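Local coordinates for protein enterotoxin-like toxin X (Staphylococcus aureus, PDB 5U75) that blocks phagocytosis and killing by human neutrophils, binding their surface glycoproteins in a sialic acid-dependent manner, at residues Ser47-Tyr52 with Asn82-Lys87; His65-Tyr70 with Ile151-Phe156. All blocks are in the same frame, centred on the assembly; numbering follows the deposited sequence. Where two conformers were deposited one is given.

In the fold
Both contacts reach the five-stranded mixed sheet of the beta-grasp domain, whose order runs 75-86, 61-72, 151-160, 118-123, 128-132. Contact 2 joins strand 61-72 to strand 151-160 in parallel, while contact 1 lays the loop 47-52 along the edge strand 75-86. Their centres are about 14 Å apart, and they meet where N82 CB packs 3.5 Å from ND1 of H65, on neighbouring antiparallel strands. The sialyl Lewis X glycan is bound at the other edge of the sheet from contact 1, where strand 128-132 contributes K128, T130 and E132. Neither contact touches it: the T155 side chain of contact 2 is about 11 Å from the sialic acid.

Contact 1: residues Ser47-Tyr52 with Asn82-Lys87; sequences SRNWVY and NITLNK
Two backbone hydrogen bonds tie the irregular segment 47-52 to the end of strand 75-86: T84 N gives a nearly straight bond of 2.8 Å to N49 O, in the carbonyl plane, and N82 N reaches V51 O at 2.9 Å from above that carbonyl's plane. N49 O also receives a CA-H...O contact from I83. A water hydrogen-bonded to N49 O, to N82 OD1 and to T84 OG1 (2.6 Å) links three polar groups beside the strand, while S53 N also bonds N82 OD1 and R63 NE bonds T84 OG1. N82 CG stands between its own N and C (chi1 58°), which brings N82 ND2 obliquely to the Y52 ring, 3.2 Å from CD2. The Y52 hydroxyl is hydrogen-bonded to E54. N49 crosses T84 obliquely, its OD1 3.7 Å from T84 CB. W50 points its CB away from the strand; its indole meets F101 edge-to-face, and L85 CD2 comes 4.5 Å from W50 NE1. Within the loop, R48 O accepts from V51 N, with Y52 N as a second donor: a type I beta-turn over R48-V51, packed on an edge strand of the beta-grasp sheet.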
loop_
_atom_site.group_PDB
_atom_site.type_symbol
_atom_site.label_atom_id
_atom_site.label_comp_id
_atom_site.label_asym_id
_atom_site.label_seq_id
_atom_site.Cartn_x
_atom_site.Cartn_y
_atom_site.Cartn_z
ATOM N N SER A 47 -8.135 -6.699 -13.357
ATOM C CA SER A 47 -6.989 -7.158 -14.142
ATOM C C SER A 47 -5.685 -7.095 -13.324
ATOM O O SER A 47 -4.642 -6.843 -13.892
ATOM C CB SER A 47 -6.790 -6.303 -15.420
ATOM O OG SER A 47 -7.972 -6.095 -16.152
ATOM N N ARG A 48 -5.753 -7.288 -12.006
ATOM C CA ARG A 48 -4.553 -7.176 -11.141
ATOM C C ARG A 48 -3.855 -5.806 -11.195
ATOM O O ARG A 48 -2.664 -5.689 -10.857
ATOM C CB ARG A 48 -3.557 -8.300 -11.442
ATOM C CG ARG A 48 -4.183 -9.687 -11.341
ATOM C CD ARG A 48 -3.119 -10.769 -11.256
ATOM N NE ARG A 48 -2.448 -10.954 -12.541
ATOM C CZ ARG A 48 -2.828 -11.796 -13.510
ATOM N NH1 ARG A 48 -3.896 -12.584 -13.373
ATOM N NH2 ARG A 48 -2.124 -11.856 -14.642
ATOM N N ASN A 49 -4.596 -4.755 -11.566
ATOM C CA ASN A 49 -4.024 -3.414 -11.584
ATOM C C ASN A 49 -3.596 -2.875 -10.211
ATOM O O ASN A 49 -2.808 -1.956 -10.146
ATOM C CB ASN A 49 -4.999 -2.414 -12.203
ATOM C CG ASN A 49 -4.968 -2.436 -13.707
ATOM O OD1 ASN A 49 -4.016 -2.912 -14.325
ATOM N ND2 ASN A 49 -6.009 -1.910 -14.305
ATOM N N TRP A 50 -4.146 -3.413 -9.131
ATOM C CA TRP A 50 -3.710 -3.007 -7.765
ATOM C C TRP A 50 -2.622 -3.936 -7.228
ATOM O O TRP A 50 -2.349 -3.939 -6.018
ATOM C CB TRP A 50 -4.884 -3.026 -6.799
ATOM C CG TRP A 50 -5.980 -2.041 -7.013
ATOM C CD1 TRP A 50 -6.133 -1.139 -8.033
ATOM C CD2 TRP A 50 -7.100 -1.861 -6.149
ATOM N NE1 TRP A 50 -7.279 -0.407 -7.833
ATOM C CE2 TRP A 50 -7.901 -0.839 -6.699
ATOM C CE3 TRP A 50 -7.509 -2.476 -4.956
ATOM C CZ2 TRP A 50 -9.089 -0.401 -6.082
ATOM C CZ3 TRP A 50 -8.690 -2.052 -4.352
ATOM C CH2 TRP A 50 -9.463 -1.019 -4.915
ATOM N N VAL A 51 -1.997 -4.734 -8.093
ATOM C CA VAL A 51 -1.002 -5.725 -7.663
ATOM C C VAL A 51 0.276 -5.577 -8.498
ATOM O O VAL A 51 1.373 -5.287 -7.964
ATOM C CB VAL A 51 -1.575 -7.176 -7.756
ATOM C CG1 VAL A 51 -0.515 -8.221 -7.429
ATOM C CG2 VAL A 51 -2.796 -7.360 -6.862
ATOM N N TYR A 52 0.161 -5.799 -9.811
ATOM C CA TYR A 52 1.332 -5.772 -10.693
ATOM C C TYR A 52 0.877 -5.883 -12.157
ATOM O O TYR A 52 0.089 -6.756 -12.495
ATOM C CB TYR A 52 2.328 -6.927 -10.385
ATOM C CG TYR A 52 3.554 -6.933 -11.271
ATOM C CD1 TYR A 52 3.577 -7.645 -12.499
ATOM C CD2 TYR A 52 4.685 -6.227 -10.920
ATOM C CE1 TYR A 52 4.698 -7.622 -13.314
ATOM C CE2 TYR A 52 5.799 -6.191 -11.734
ATOM C CZ TYR A 52 5.811 -6.899 -12.920
ATOM O OH TYR A 52 6.931 -6.844 -13.713
ATOM N N ASN A 82 3.228 -3.024 -8.256
ATOM C CA ASN A 82 2.930 -1.705 -8.765
ATOM C C ASN A 82 1.429 -1.539 -8.918
ATOM O O ASN A 82 0.690 -2.536 -8.974
ATOM C CB ASN A 82 3.683 -1.429 -10.090
ATOM C CG ASN A 82 3.379 -2.433 -11.188
ATOM O OD1 ASN A 82 2.237 -2.560 -11.627
ATOM N ND2 ASN A 82 4.404 -3.125 -11.662
ATOM N N ILE A 83 0.982 -0.294 -8.930
ATOM C CA ILE A 83 -0.434 -0.009 -9.056
ATOM C C ILE A 83 -0.667 0.853 -10.283
ATOM O O ILE A 83 0.060 1.801 -10.540
ATOM C CB ILE A 83 -1.052 0.571 -7.767
ATOM C CG1 ILE A 83 -0.453 1.939 -7.405
ATOM C CG2 ILE A 83 -0.872 -0.448 -6.630
ATOM C CD1 ILE A 83 -1.037 2.559 -6.153
ATOM N N THR A 84 -1.680 0.476 -11.051
ATOM C CA THR A 84 -2.013 1.148 -12.298
ATOM C C THR A 84 -3.341 1.859 -12.080
ATOM O O THR A 84 -4.359 1.204 -11.834
ATOM C CB THR A 84 -2.092 0.149 -13.468
ATOM O OG1 THR A 84 -0.843 -0.552 -13.595
ATOM C CG2 THR A 84 -2.372 0.884 -14.780
ATOM N N LEU A 85 -3.321 3.194 -12.182
ATOM C CA LEU A 85 -4.467 4.026 -11.821
ATOM C C LEU A 85 -4.816 5.018 -12.918
ATOM O O LEU A 85 -3.953 5.419 -13.700
ATOM C CB LEU A 85 -4.169 4.836 -10.556
ATOM C CG LEU A 85 -3.636 4.112 -9.314
ATOM C CD1 LEU A 85 -3.324 5.150 -8.251
ATOM C CD2 LEU A 85 -4.651 3.111 -8.810
ATOM N N ASN A 86 -6.066 5.448 -12.937
ATOM C CA ASN A 86 -6.448 6.591 -13.772
ATOM C C ASN A 86 -5.852 7.891 -13.238
ATOM O O ASN A 86 -5.686 8.045 -12.015
ATOM C CB ASN A 86 -7.968 6.690 -13.881
ATOM C CG ASN A 86 -8.557 5.529 -14.666
ATOM O OD1 ASN A 86 -7.860 4.870 -15.434
ATOM N ND2 ASN A 86 -9.832 5.267 -14.462
ATOM N N LYS A 87 -5.481 8.776 -14.169
ATOM C CA LYS A 87 -5.103 10.157 -13.854
ATOM C C LYS A 87 -6.320 10.918 -13.356
ATOM O O LYS A 87 -7.261 11.183 -14.111
ATOM C CB LYS A 87 -4.509 10.878 -15.069
ATOM C CG LYS A 87 -3.093 10.470 -15.401
ATOM C CD LYS A 87 -2.615 11.146 -16.679
ATOM C CE LYS A 87 -1.301 10.560 -17.162
ATOM N NZ LYS A 87 -0.839 11.316 -18.369
HETATM O O HOH W 1 -0.475 -2.458 -11.848
#

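Contact 2: residues His65-Tyr70 with Ile151-Phe156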
loop_
_atom_site.group_PDB
_atom_site.type_symbol
_atom_site.label_atom_id
_atom_site.label_comp_id
_atom_site.label_asym_id
_atom_site.label_seq_id
_atom_site.Cartn_x
_atom_site.Cartn_y
_atom_site.Cartn_z
ATOM N N HIS A 65 5.148 2.554 -9.051
ATOM C CA HIS A 65 5.920 1.399 -8.596
ATOM C C HIS A 65 6.169 1.467 -7.095
ATOM O O HIS A 65 6.456 2.543 -6.563
ATOM C CB HIS A 65 7.224 1.296 -9.369
ATOM C CG HIS A 65 7.001 1.034 -10.817
ATOM N ND1 HIS A 65 6.789 -0.233 -11.312
ATOM C CD2 HIS A 65 6.859 1.878 -11.864
ATOM C CE1 HIS A 65 6.577 -0.162 -12.615
ATOM N NE2 HIS A 65 6.607 1.107 -12.973
ATOM N N LEU A 66 5.996 0.328 -6.444
ATOM C CA LEU A 66 6.279 0.155 -5.021
ATOM C C LEU A 66 7.705 -0.384 -4.955
ATOM O O LEU A 66 7.974 -1.481 -5.447
ATOM C CB LEU A 66 5.280 -0.794 -4.387
ATOM C CG LEU A 66 3.932 -0.160 -3.990
ATOM C CD1 LEU A 66 3.234 0.592 -5.104
ATOM C CD2 LEU A 66 3.023 -1.224 -3.416
ATOM N N GLU A 67 8.610 0.402 -4.374
ATOM C CA GLU A 67 10.040 0.099 -4.371
ATOM C C GLU A 67 10.519 0.109 -2.922
ATOM O O GLU A 67 10.597 1.157 -2.298
ATOM C CB GLU A 67 10.795 1.140 -5.205
ATOM C CG GLU A 67 10.316 1.220 -6.650
ATOM C CD GLU A 67 11.110 2.214 -7.473
ATOM O OE1 GLU A 67 10.486 2.987 -8.229
ATOM O OE2 GLU A 67 12.358 2.230 -7.353
ATOM N N GLY A 68 10.813 -1.064 -2.377
ATOM C CA GLY A 68 11.175 -1.140 -0.974
ATOM C C GLY A 68 11.537 -2.513 -0.509
ATOM O O GLY A 68 11.746 -3.432 -1.313
ATOM N N THR A 69 11.579 -2.639 0.813
ATOM C CA THR A 69 11.952 -3.863 1.477
ATOM C C THR A 69 10.952 -4.241 2.575
ATOM O O THR A 69 10.374 -3.379 3.251
ATOM C CB THR A 69 13.361 -3.733 2.113
ATOM O OG1 THR A 69 13.399 -2.600 2.969
ATOM C CG2 THR A 69 14.418 -3.553 1.027
ATOM N N TYR A 70 10.769 -5.545 2.702
ATOM C CA TYR A 70 9.993 -6.183 3.752
ATOM C C TYR A 70 10.955 -7.185 4.397
ATOM O O TYR A 70 11.351 -8.156 3.769
ATOM C CB TYR A 70 8.783 -6.905 3.161
ATOM C CG TYR A 70 7.891 -7.614 4.154
ATOM C CD1 TYR A 70 7.458 -6.975 5.319
ATOM C CD2 TYR A 70 7.446 -8.912 3.924
ATOM C CE1 TYR A 70 6.630 -7.618 6.226
ATOM C CE2 TYR A 70 6.610 -9.549 4.825
ATOM C CZ TYR A 70 6.195 -8.879 5.961
ATOM O OH TYR A 70 5.378 -9.513 6.847
ATOM N N ILE A 151 2.233 11.579 -8.318
ATOM C CA ILE A 151 2.959 10.565 -7.560
ATOM C C ILE A 151 4.169 10.084 -8.344
ATOM O O ILE A 151 4.046 9.692 -9.506
ATOM C CB ILE A 151 2.069 9.378 -7.211
ATOM C CG1 ILE A 151 0.870 9.873 -6.412
ATOM C CG2 ILE A 151 2.863 8.331 -6.441
ATOM C CD1 ILE A 151 -0.235 8.861 -6.299
ATOM N N LYS A 152 5.333 10.146 -7.709
ATOM C CA LYS A 152 6.572 9.637 -8.300
ATOM C C LYS A 152 6.682 8.129 -8.142
ATOM O O LYS A 152 6.797 7.406 -9.127
ATOM C CB LYS A 152 7.777 10.316 -7.666
ATOM C CG LYS A 152 9.111 9.852 -8.224
ATOM C CD LYS A 152 10.238 10.605 -7.537
ATOM C CE LYS A 152 11.611 10.211 -8.079
ATOM N NZ LYS A 152 12.256 9.243 -7.154
ATOM N N ASN A 153 6.649 7.669 -6.899
ATOM C CA ASN A 153 6.684 6.255 -6.564
ATOM C C ASN A 153 6.252 6.078 -5.109
ATOM O O ASN A 153 5.930 7.058 -4.434
ATOM C CB ASN A 153 8.083 5.634 -6.807
ATOM C CG ASN A 153 9.141 6.130 -5.837
ATOM O OD1 ASN A 153 8.914 6.998 -5.009
ATOM N ND2 ASN A 153 10.316 5.529 -5.922
ATOM N N VAL A 154 6.259 4.838 -4.640
ATOM C CA VAL A 154 5.984 4.527 -3.243
ATOM C C VAL A 154 7.189 3.769 -2.744
ATOM O O VAL A 154 7.575 2.759 -3.330
ATOM C CB VAL A 154 4.704 3.675 -3.086
ATOM C CG1 VAL A 154 4.570 3.137 -1.653
ATOM C CG2 VAL A 154 3.490 4.491 -3.463
ATOM N N THR A 155 7.813 4.266 -1.675
ATOM C CA THR A 155 8.905 3.547 -1.076
ATOM C C THR A 155 8.491 2.971 0.264
ATOM O O THR A 155 7.500 3.410 0.858
ATOM C CB THR A 155 10.137 4.460 -0.918
ATOM O OG1 THR A 155 9.777 5.661 -0.228
ATOM C CG2 THR A 155 10.694 4.824 -2.279
ATOM N N PHE A 156 9.226 1.974 0.745
ATOM C CA PHE A 156 8.913 1.428 2.059
ATOM C C PHE A 156 10.054 0.637 2.641
ATOM O O PHE A 156 10.829 0.034 1.891
ATOM C CB PHE A 156 7.681 0.495 2.005
ATOM C CG PHE A 156 7.793 -0.622 1.007
ATOM C CD1 PHE A 156 7.535 -0.402 -0.345
ATOM C CD2 PHE A 156 8.123 -1.900 1.412
ATOM C CE1 PHE A 156 7.641 -1.434 -1.267
ATOM C CE2 PHE A 156 8.219 -2.945 0.500
ATOM C CZ PHE A 156 7.975 -2.712 -0.852
HETATM O O HOH W 2 6.695 4.784 -9.954
HETATM O O HOH W 3 14.101 -0.323 1.491
#
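The parallel backbone pairing is firmest around L66 and V154. V154 N donates to H65 O at 3.0 Å, in the carbonyl plane, and E67 N answers with a bond of 2.8 Å to V154 O, nearly along the C=O axis. Farther on, the bond from F156 N to E67 O is weak and bent, but T69 N recovers the pairing at F156 O, 3.0 Å away, approaching from above the carbonyl plane. A water bridges H65 N and K152 O.

The aromatic contact centres on F156, whose chi1 of 55° turns the ring over the neighbouring strand. G68 has no side chain, so the ring can lie flat over its backbone: G68 CA makes a CH-pi contact 3.5 Å from the F156 ring centroid, almost on the normal. L66 CB is 4.0 Å from F156 CE1. L66 CD1 is 4.0 Å from V154 CB, these two side chains lying side by side.

Among polar side chains, N153 ND2 gives E67 OE1, in one of two deposited E67 conformers, a straight but weak bond of 3.4 Å, amide and carboxylate planes nearly perpendicular. N122 ND2 bonds both N153 OD1 and T155 OG1; K152 and N153 form a classic beta bulge opposite N122 of the antiparallel strand 118-123.

Helix 92-104 covers the face bearing L66, V154 and F156, with H103 edge-to-face to F156; strand 75-86 flanks segment 65-70, and strand 118-123 flanks segment 151-156.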